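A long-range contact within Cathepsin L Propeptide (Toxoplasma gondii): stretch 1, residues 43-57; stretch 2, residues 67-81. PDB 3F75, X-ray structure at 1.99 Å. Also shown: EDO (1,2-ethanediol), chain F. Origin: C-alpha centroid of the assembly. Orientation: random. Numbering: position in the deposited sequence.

Stretch 1 (43-57) QRRYAIFKNNLVYIH
Stretch 2 67-81: SLKMNHFGDLSRDEF

Stretch 1 is helical throughout (phi/psi near -62/-44), with i to i+4 backbone hydrogen bonds from Ala-47 N to Gln-43 O through His-57 N to Leu-53 O. Stretch 2 runs past it in the opposite sense, as the CA register shows: Ile-56 CA lies 5.8 Å from Leu-68 CA, Leu-53 CA lies 6.9 Å from Met-70 CA, and Phe-49 CA lies 4.6 Å from Asp-75 CA. It is extended at Leu-68 to Met-70, makes type I turns at Asn-71 to Gly-74 and Phe-73 to Leu-76, and enters a helix at Arg-78. The two sides together bury 735 Å².

Met-70 has the most area covered, 92 Å². Its CB points sideways, but the t, p, p rotamer brings CE to 3.5 Å from Phe-49 CE1, 3.8 Å from Ile-56 CD1 and 3.9 Å from Leu-53 CD1, a purely apolar fit. Its SD lies 4.9 Å from the Phe-49 ring centroid, 65° off the normal.

Ile-56 follows at 84 Å². With chi1 m and chi2 t, its CD1 reaches 3.6 Å from Met-70 N, while its CG2 sits 4.0 Å from Leu-68 CB. Leu-68 (m, t) also places CD1 3.4 Å from Tyr-55 CE2.

Arg-45 (77 Å²; m, m, t, chi4 -128°) anchors the polar end. NH1 donates to Asp-75 O at 2.8 Å and, in a salt bridge, to Glu-80 OE1 at 2.7 Å; both acceptors lie near the guanidinium plane, where the N-H bonds point. Arg-44 NH1 approaches Glu-80 OE2 at 3.0 Å, so two arginines share one carboxylate. Glu-80 (m, t, chi3 -25°) also accepts from Ser-77 N at OE1, 3.1 Å, while Ser-77 OG caps the helix through a weak bond from Glu-80 N, 3.3 Å.

Between these ends, Asn-52 (chi1 m, chi2 -27°) spends both ND2 hydrogens on turn carbonyls: Gly-74 O at 2.7 Å and Leu-76 O at 3.1 Å.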

# COMPACT_ATOMS: atom_id res chain seq x y z
N GLN B 43 -18.14 18.33 14.77
CA GLN B 43 -19.17 17.42 15.29
C GLN B 43 -19.33 16.18 14.41
O GLN B 43 -19.47 15.09 14.94
CB GLN B 43 -20.51 18.14 15.55
CG GLN B 43 -21.20 18.71 14.33
CD GLN B 43 -22.36 19.71 14.64
OE1 GLN B 43 -22.31 20.50 15.59
NE2 GLN B 43 -23.39 19.67 13.81
N ARG B 44 -19.29 16.33 13.08
CA ARG B 44 -19.30 15.18 12.16
C ARG B 44 -18.09 14.26 12.38
O ARG B 44 -18.22 13.05 12.44
CB ARG B 44 -19.34 15.63 10.70
CG ARG B 44 -19.17 14.46 9.68
CD ARG B 44 -18.94 14.91 8.20
NE ARG B 44 -18.71 13.77 7.30
CZ ARG B 44 -19.65 12.89 6.93
NH1 ARG B 44 -19.35 11.88 6.13
NH2 ARG B 44 -20.91 13.01 7.36
N ARG B 45 -16.90 14.85 12.49
CA ARG B 45 -15.68 14.10 12.64
C ARG B 45 -15.61 13.43 14.02
O ARG B 45 -15.08 12.34 14.16
CB ARG B 45 -14.47 15.02 12.41
CG ARG B 45 -14.41 15.57 11.02
CD ARG B 45 -13.69 14.65 10.05
NE ARG B 45 -14.09 15.02 8.69
CZ ARG B 45 -14.55 14.19 7.76
NH1 ARG B 45 -14.64 12.89 7.97
NH2 ARG B 45 -14.92 14.69 6.60
N TYR B 46 -16.16 14.08 15.04
CA TYR B 46 -16.25 13.49 16.36
C TYR B 46 -17.13 12.23 16.34
O TYR B 46 -16.76 11.18 16.91
CB TYR B 46 -16.82 14.50 17.34
CG TYR B 46 -17.02 14.00 18.76
CD1 TYR B 46 -16.00 13.37 19.44
CD2 TYR B 46 -18.23 14.19 19.42
CE1 TYR B 46 -16.17 12.91 20.74
CE2 TYR B 46 -18.41 13.75 20.71
CZ TYR B 46 -17.37 13.10 21.37
OH TYR B 46 -17.52 12.66 22.65
N ALA B 47 -18.27 12.33 15.65
CA ALA B 47 -19.19 11.21 15.55
C ALA B 47 -18.56 10.04 14.81
O ALA B 47 -18.68 8.89 15.25
CB ALA B 47 -20.50 11.63 14.87
N ILE B 48 -17.85 10.32 13.71
CA ILE B 48 -17.16 9.28 12.94
C ILE B 48 -16.05 8.64 13.78
O ILE B 48 -15.92 7.41 13.81
CB ILE B 48 -16.58 9.82 11.62
CG1 ILE B 48 -17.72 10.26 10.71
CG2 ILE B 48 -15.70 8.76 10.91
CD1 ILE B 48 -17.28 11.06 9.46
N PHE B 49 -15.28 9.48 14.45
CA PHE B 49 -14.23 9.03 15.37
C PHE B 49 -14.76 8.09 16.45
O PHE B 49 -14.20 7.02 16.68
CB PHE B 49 -13.52 10.23 16.03
CG PHE B 49 -12.56 9.83 17.12
CD1 PHE B 49 -11.27 9.43 16.82
CD2 PHE B 49 -12.96 9.84 18.46
CE1 PHE B 49 -10.39 9.05 17.82
CE2 PHE B 49 -12.09 9.47 19.45
CZ PHE B 49 -10.81 9.07 19.14
N LYS B 50 -15.84 8.49 17.11
CA LYS B 50 -16.46 7.66 18.13
C LYS B 50 -16.87 6.31 17.55
O LYS B 50 -16.60 5.27 18.14
CB LYS B 50 -17.68 8.34 18.73
CG LYS B 50 -17.34 9.50 19.62
CD LYS B 50 -18.51 9.87 20.52
CE LYS B 50 -19.65 10.55 19.77
NZ LYS B 50 -20.79 10.80 20.70
N ASN B 51 -17.53 6.33 16.40
CA ASN B 51 -17.95 5.09 15.76
C ASN B 51 -16.78 4.17 15.45
O ASN B 51 -16.85 2.95 15.71
CB ASN B 51 -18.75 5.37 14.50
CG ASN B 51 -20.18 5.83 14.80
OD1 ASN B 51 -20.71 5.61 15.90
ND2 ASN B 51 -20.81 6.47 13.82
N ASN B 52 -15.71 4.74 14.91
CA ASN B 52 -14.49 3.96 14.62
C ASN B 52 -13.81 3.43 15.88
O ASN B 52 -13.33 2.29 15.92
CB ASN B 52 -13.47 4.79 13.84
CG ASN B 52 -13.91 5.10 12.43
OD1 ASN B 52 -14.69 4.35 11.82
ND2 ASN B 52 -13.40 6.22 11.89
N LEU B 53 -13.76 4.26 16.91
CA LEU B 53 -13.17 3.88 18.19
C LEU B 53 -13.92 2.69 18.80
O LEU B 53 -13.31 1.72 19.29
CB LEU B 53 -13.17 5.08 19.15
CG LEU B 53 -12.43 4.88 20.48
CD1 LEU B 53 -10.95 4.56 20.21
CD2 LEU B 53 -12.56 6.10 21.39
N VAL B 54 -15.25 2.76 18.76
CA VAL B 54 -16.08 1.68 19.29
C VAL B 54 -15.83 0.41 18.46
O VAL B 54 -15.65 -0.69 19.02
CB VAL B 54 -17.58 2.05 19.31
CG1 VAL B 54 -18.44 0.81 19.57
CG2 VAL B 54 -17.85 3.13 20.36
N TYR B 55 -15.76 0.58 17.15
CA TYR B 55 -15.49 -0.55 16.28
C TYR B 55 -14.18 -1.24 16.60
O TYR B 55 -14.14 -2.46 16.67
CB TYR B 55 -15.46 -0.09 14.82
CG TYR B 55 -15.15 -1.21 13.87
CD1 TYR B 55 -16.13 -2.10 13.49
CD2 TYR B 55 -13.88 -1.38 13.33
CE1 TYR B 55 -15.87 -3.12 12.62
CE2 TYR B 55 -13.61 -2.39 12.43
CZ TYR B 55 -14.60 -3.27 12.10
OH TYR B 55 -14.37 -4.29 11.21
N ILE B 56 -13.12 -0.45 16.78
CA ILE B 56 -11.78 -0.96 17.04
C ILE B 56 -11.76 -1.73 18.35
O ILE B 56 -11.32 -2.89 18.40
CB ILE B 56 -10.75 0.21 17.06
CG1 ILE B 56 -10.59 0.79 15.66
CG2 ILE B 56 -9.39 -0.22 17.63
CD1 ILE B 56 -9.83 2.13 15.62
N HIS B 57 -12.27 -1.08 19.40
CA HIS B 57 -12.34 -1.68 20.72
C HIS B 57 -13.12 -2.99 20.72
O HIS B 57 -12.67 -3.98 21.29
CB HIS B 57 -12.99 -0.71 21.69
CG HIS B 57 -13.21 -1.30 23.05
ND1 HIS B 57 -12.17 -1.62 23.90
CD2 HIS B 57 -14.35 -1.60 23.72
CE1 HIS B 57 -12.65 -2.10 25.03
NE2 HIS B 57 -13.97 -2.10 24.94
N SER B 67 -5.03 -7.61 15.06
CA SER B 67 -5.60 -6.53 15.84
C SER B 67 -5.83 -5.27 14.99
O SER B 67 -5.29 -5.14 13.89
CB SER B 67 -4.66 -6.21 16.99
OG SER B 67 -3.39 -5.79 16.51
N LEU B 68 -6.62 -4.35 15.53
CA LEU B 68 -6.83 -3.04 14.95
C LEU B 68 -6.29 -2.00 15.90
O LEU B 68 -6.19 -2.24 17.11
CB LEU B 68 -8.31 -2.77 14.72
CG LEU B 68 -9.09 -3.76 13.86
CD1 LEU B 68 -10.53 -3.31 13.67
CD2 LEU B 68 -8.38 -3.96 12.50
N LYS B 69 -5.98 -0.82 15.37
CA LYS B 69 -5.55 0.29 16.21
C LYS B 69 -5.96 1.59 15.58
O LYS B 69 -5.88 1.75 14.36
CB LYS B 69 -4.03 0.25 16.39
CG LYS B 69 -3.48 1.23 17.41
CD LYS B 69 -1.95 1.15 17.41
CE LYS B 69 -1.34 2.22 18.29
NZ LYS B 69 -1.78 2.02 19.68
N MET B 70 -6.38 2.53 16.41
CA MET B 70 -6.63 3.89 15.94
C MET B 70 -5.39 4.47 15.22
O MET B 70 -4.25 4.16 15.55
CB MET B 70 -7.03 4.78 17.14
CG MET B 70 -7.31 6.24 16.79
SD MET B 70 -8.72 6.47 15.68
CE MET B 70 -10.07 5.79 16.65
N ASN B 71 -5.62 5.30 14.21
CA ASN B 71 -4.53 5.85 13.43
C ASN B 71 -4.98 7.14 12.75
O ASN B 71 -6.06 7.65 13.08
CB ASN B 71 -4.04 4.81 12.41
CG ASN B 71 -5.10 4.40 11.42
OD1 ASN B 71 -5.93 5.21 11.00
ND2 ASN B 71 -5.08 3.13 11.03
N HIS B 72 -4.20 7.68 11.82
CA HIS B 72 -4.54 9.01 11.26
C HIS B 72 -5.78 9.02 10.36
O HIS B 72 -6.23 10.10 9.96
CB HIS B 72 -3.34 9.74 10.61
CG HIS B 72 -2.80 9.10 9.37
ND1 HIS B 72 -1.49 9.28 8.96
CD2 HIS B 72 -3.36 8.30 8.44
CE1 HIS B 72 -1.28 8.62 7.84
NE2 HIS B 72 -2.40 8.01 7.50
N PHE B 73 -6.35 7.85 10.08
CA PHE B 73 -7.63 7.75 9.36
C PHE B 73 -8.82 7.69 10.31
O PHE B 73 -9.96 7.46 9.86
CB PHE B 73 -7.67 6.49 8.50
CG PHE B 73 -6.51 6.34 7.57
CD1 PHE B 73 -6.24 7.32 6.62
CD2 PHE B 73 -5.73 5.20 7.59
CE1 PHE B 73 -5.19 7.19 5.74
CE2 PHE B 73 -4.66 5.05 6.69
CZ PHE B 73 -4.39 6.05 5.77
N GLY B 74 -8.58 7.92 11.60
CA GLY B 74 -9.61 7.75 12.65
C GLY B 74 -10.89 8.55 12.52
O GLY B 74 -11.93 8.16 13.04
N ASP B 75 -10.83 9.69 11.85
CA ASP B 75 -12.00 10.55 11.67
C ASP B 75 -12.61 10.48 10.27
O ASP B 75 -13.38 11.37 9.89
CB ASP B 75 -11.68 12.01 12.09
CG ASP B 75 -10.60 12.67 11.22
OD1 ASP B 75 -9.84 11.96 10.53
OD2 ASP B 75 -10.51 13.92 11.23
N LEU B 76 -12.32 9.40 9.53
CA LEU B 76 -12.88 9.18 8.19
C LEU B 76 -13.81 7.98 8.19
O LEU B 76 -13.54 6.95 8.84
CB LEU B 76 -11.77 8.91 7.18
CG LEU B 76 -10.61 9.90 7.14
CD1 LEU B 76 -9.52 9.41 6.22
CD2 LEU B 76 -11.09 11.30 6.73
N SER B 77 -14.89 8.10 7.43
CA SER B 77 -15.80 6.99 7.16
C SER B 77 -15.21 6.17 6.04
O SER B 77 -14.28 6.62 5.35
CB SER B 77 -17.15 7.53 6.72
OG SER B 77 -17.03 8.19 5.46
N ARG B 78 -15.76 4.98 5.82
CA ARG B 78 -15.30 4.12 4.74
C ARG B 78 -15.37 4.83 3.39
O ARG B 78 -14.43 4.74 2.60
CB ARG B 78 -16.11 2.83 4.70
CG ARG B 78 -15.81 1.99 3.47
CD ARG B 78 -16.26 0.56 3.63
NE ARG B 78 -16.10 -0.20 2.39
CZ ARG B 78 -16.50 -1.46 2.21
NH1 ARG B 78 -17.12 -2.12 3.19
NH2 ARG B 78 -16.33 -2.05 1.03
N ASP B 79 -16.46 5.52 3.12
CA ASP B 79 -16.62 6.22 1.83
C ASP B 79 -15.54 7.27 1.61
O ASP B 79 -14.98 7.37 0.52
CB ASP B 79 -17.99 6.88 1.74
CG ASP B 79 -19.11 5.91 1.37
OD1 ASP B 79 -18.87 4.81 0.83
OD2 ASP B 79 -20.28 6.30 1.59
N GLU B 80 -15.25 8.06 2.64
CA GLU B 80 -14.23 9.10 2.54
C GLU B 80 -12.84 8.50 2.37
O GLU B 80 -12.04 8.96 1.55
CB GLU B 80 -14.28 10.01 3.76
CG GLU B 80 -15.57 10.81 3.84
CD GLU B 80 -15.82 11.45 5.20
OE1 GLU B 80 -15.32 10.95 6.23
OE2 GLU B 80 -16.53 12.46 5.25
N PHE B 81 -12.57 7.45 3.13
CA PHE B 81 -11.32 6.71 3.05
C PHE B 81 -11.08 6.18 1.63
O PHE B 81 -10.01 6.40 1.04
CB PHE B 81 -11.35 5.59 4.09
CG PHE B 81 -10.09 4.78 4.15
CD1 PHE B 81 -8.88 5.38 4.43
CD2 PHE B 81 -10.14 3.39 3.96
CE1 PHE B 81 -7.70 4.61 4.50
CE2 PHE B 81 -8.98 2.63 4.04
CZ PHE B 81 -7.76 3.24 4.30
C1 EDO F . -8.30 15.69 7.33
O1 EDO F . -7.07 15.35 8.01
C2 EDO F . -9.50 15.09 8.06
O2 EDO F . -9.34 15.29 9.46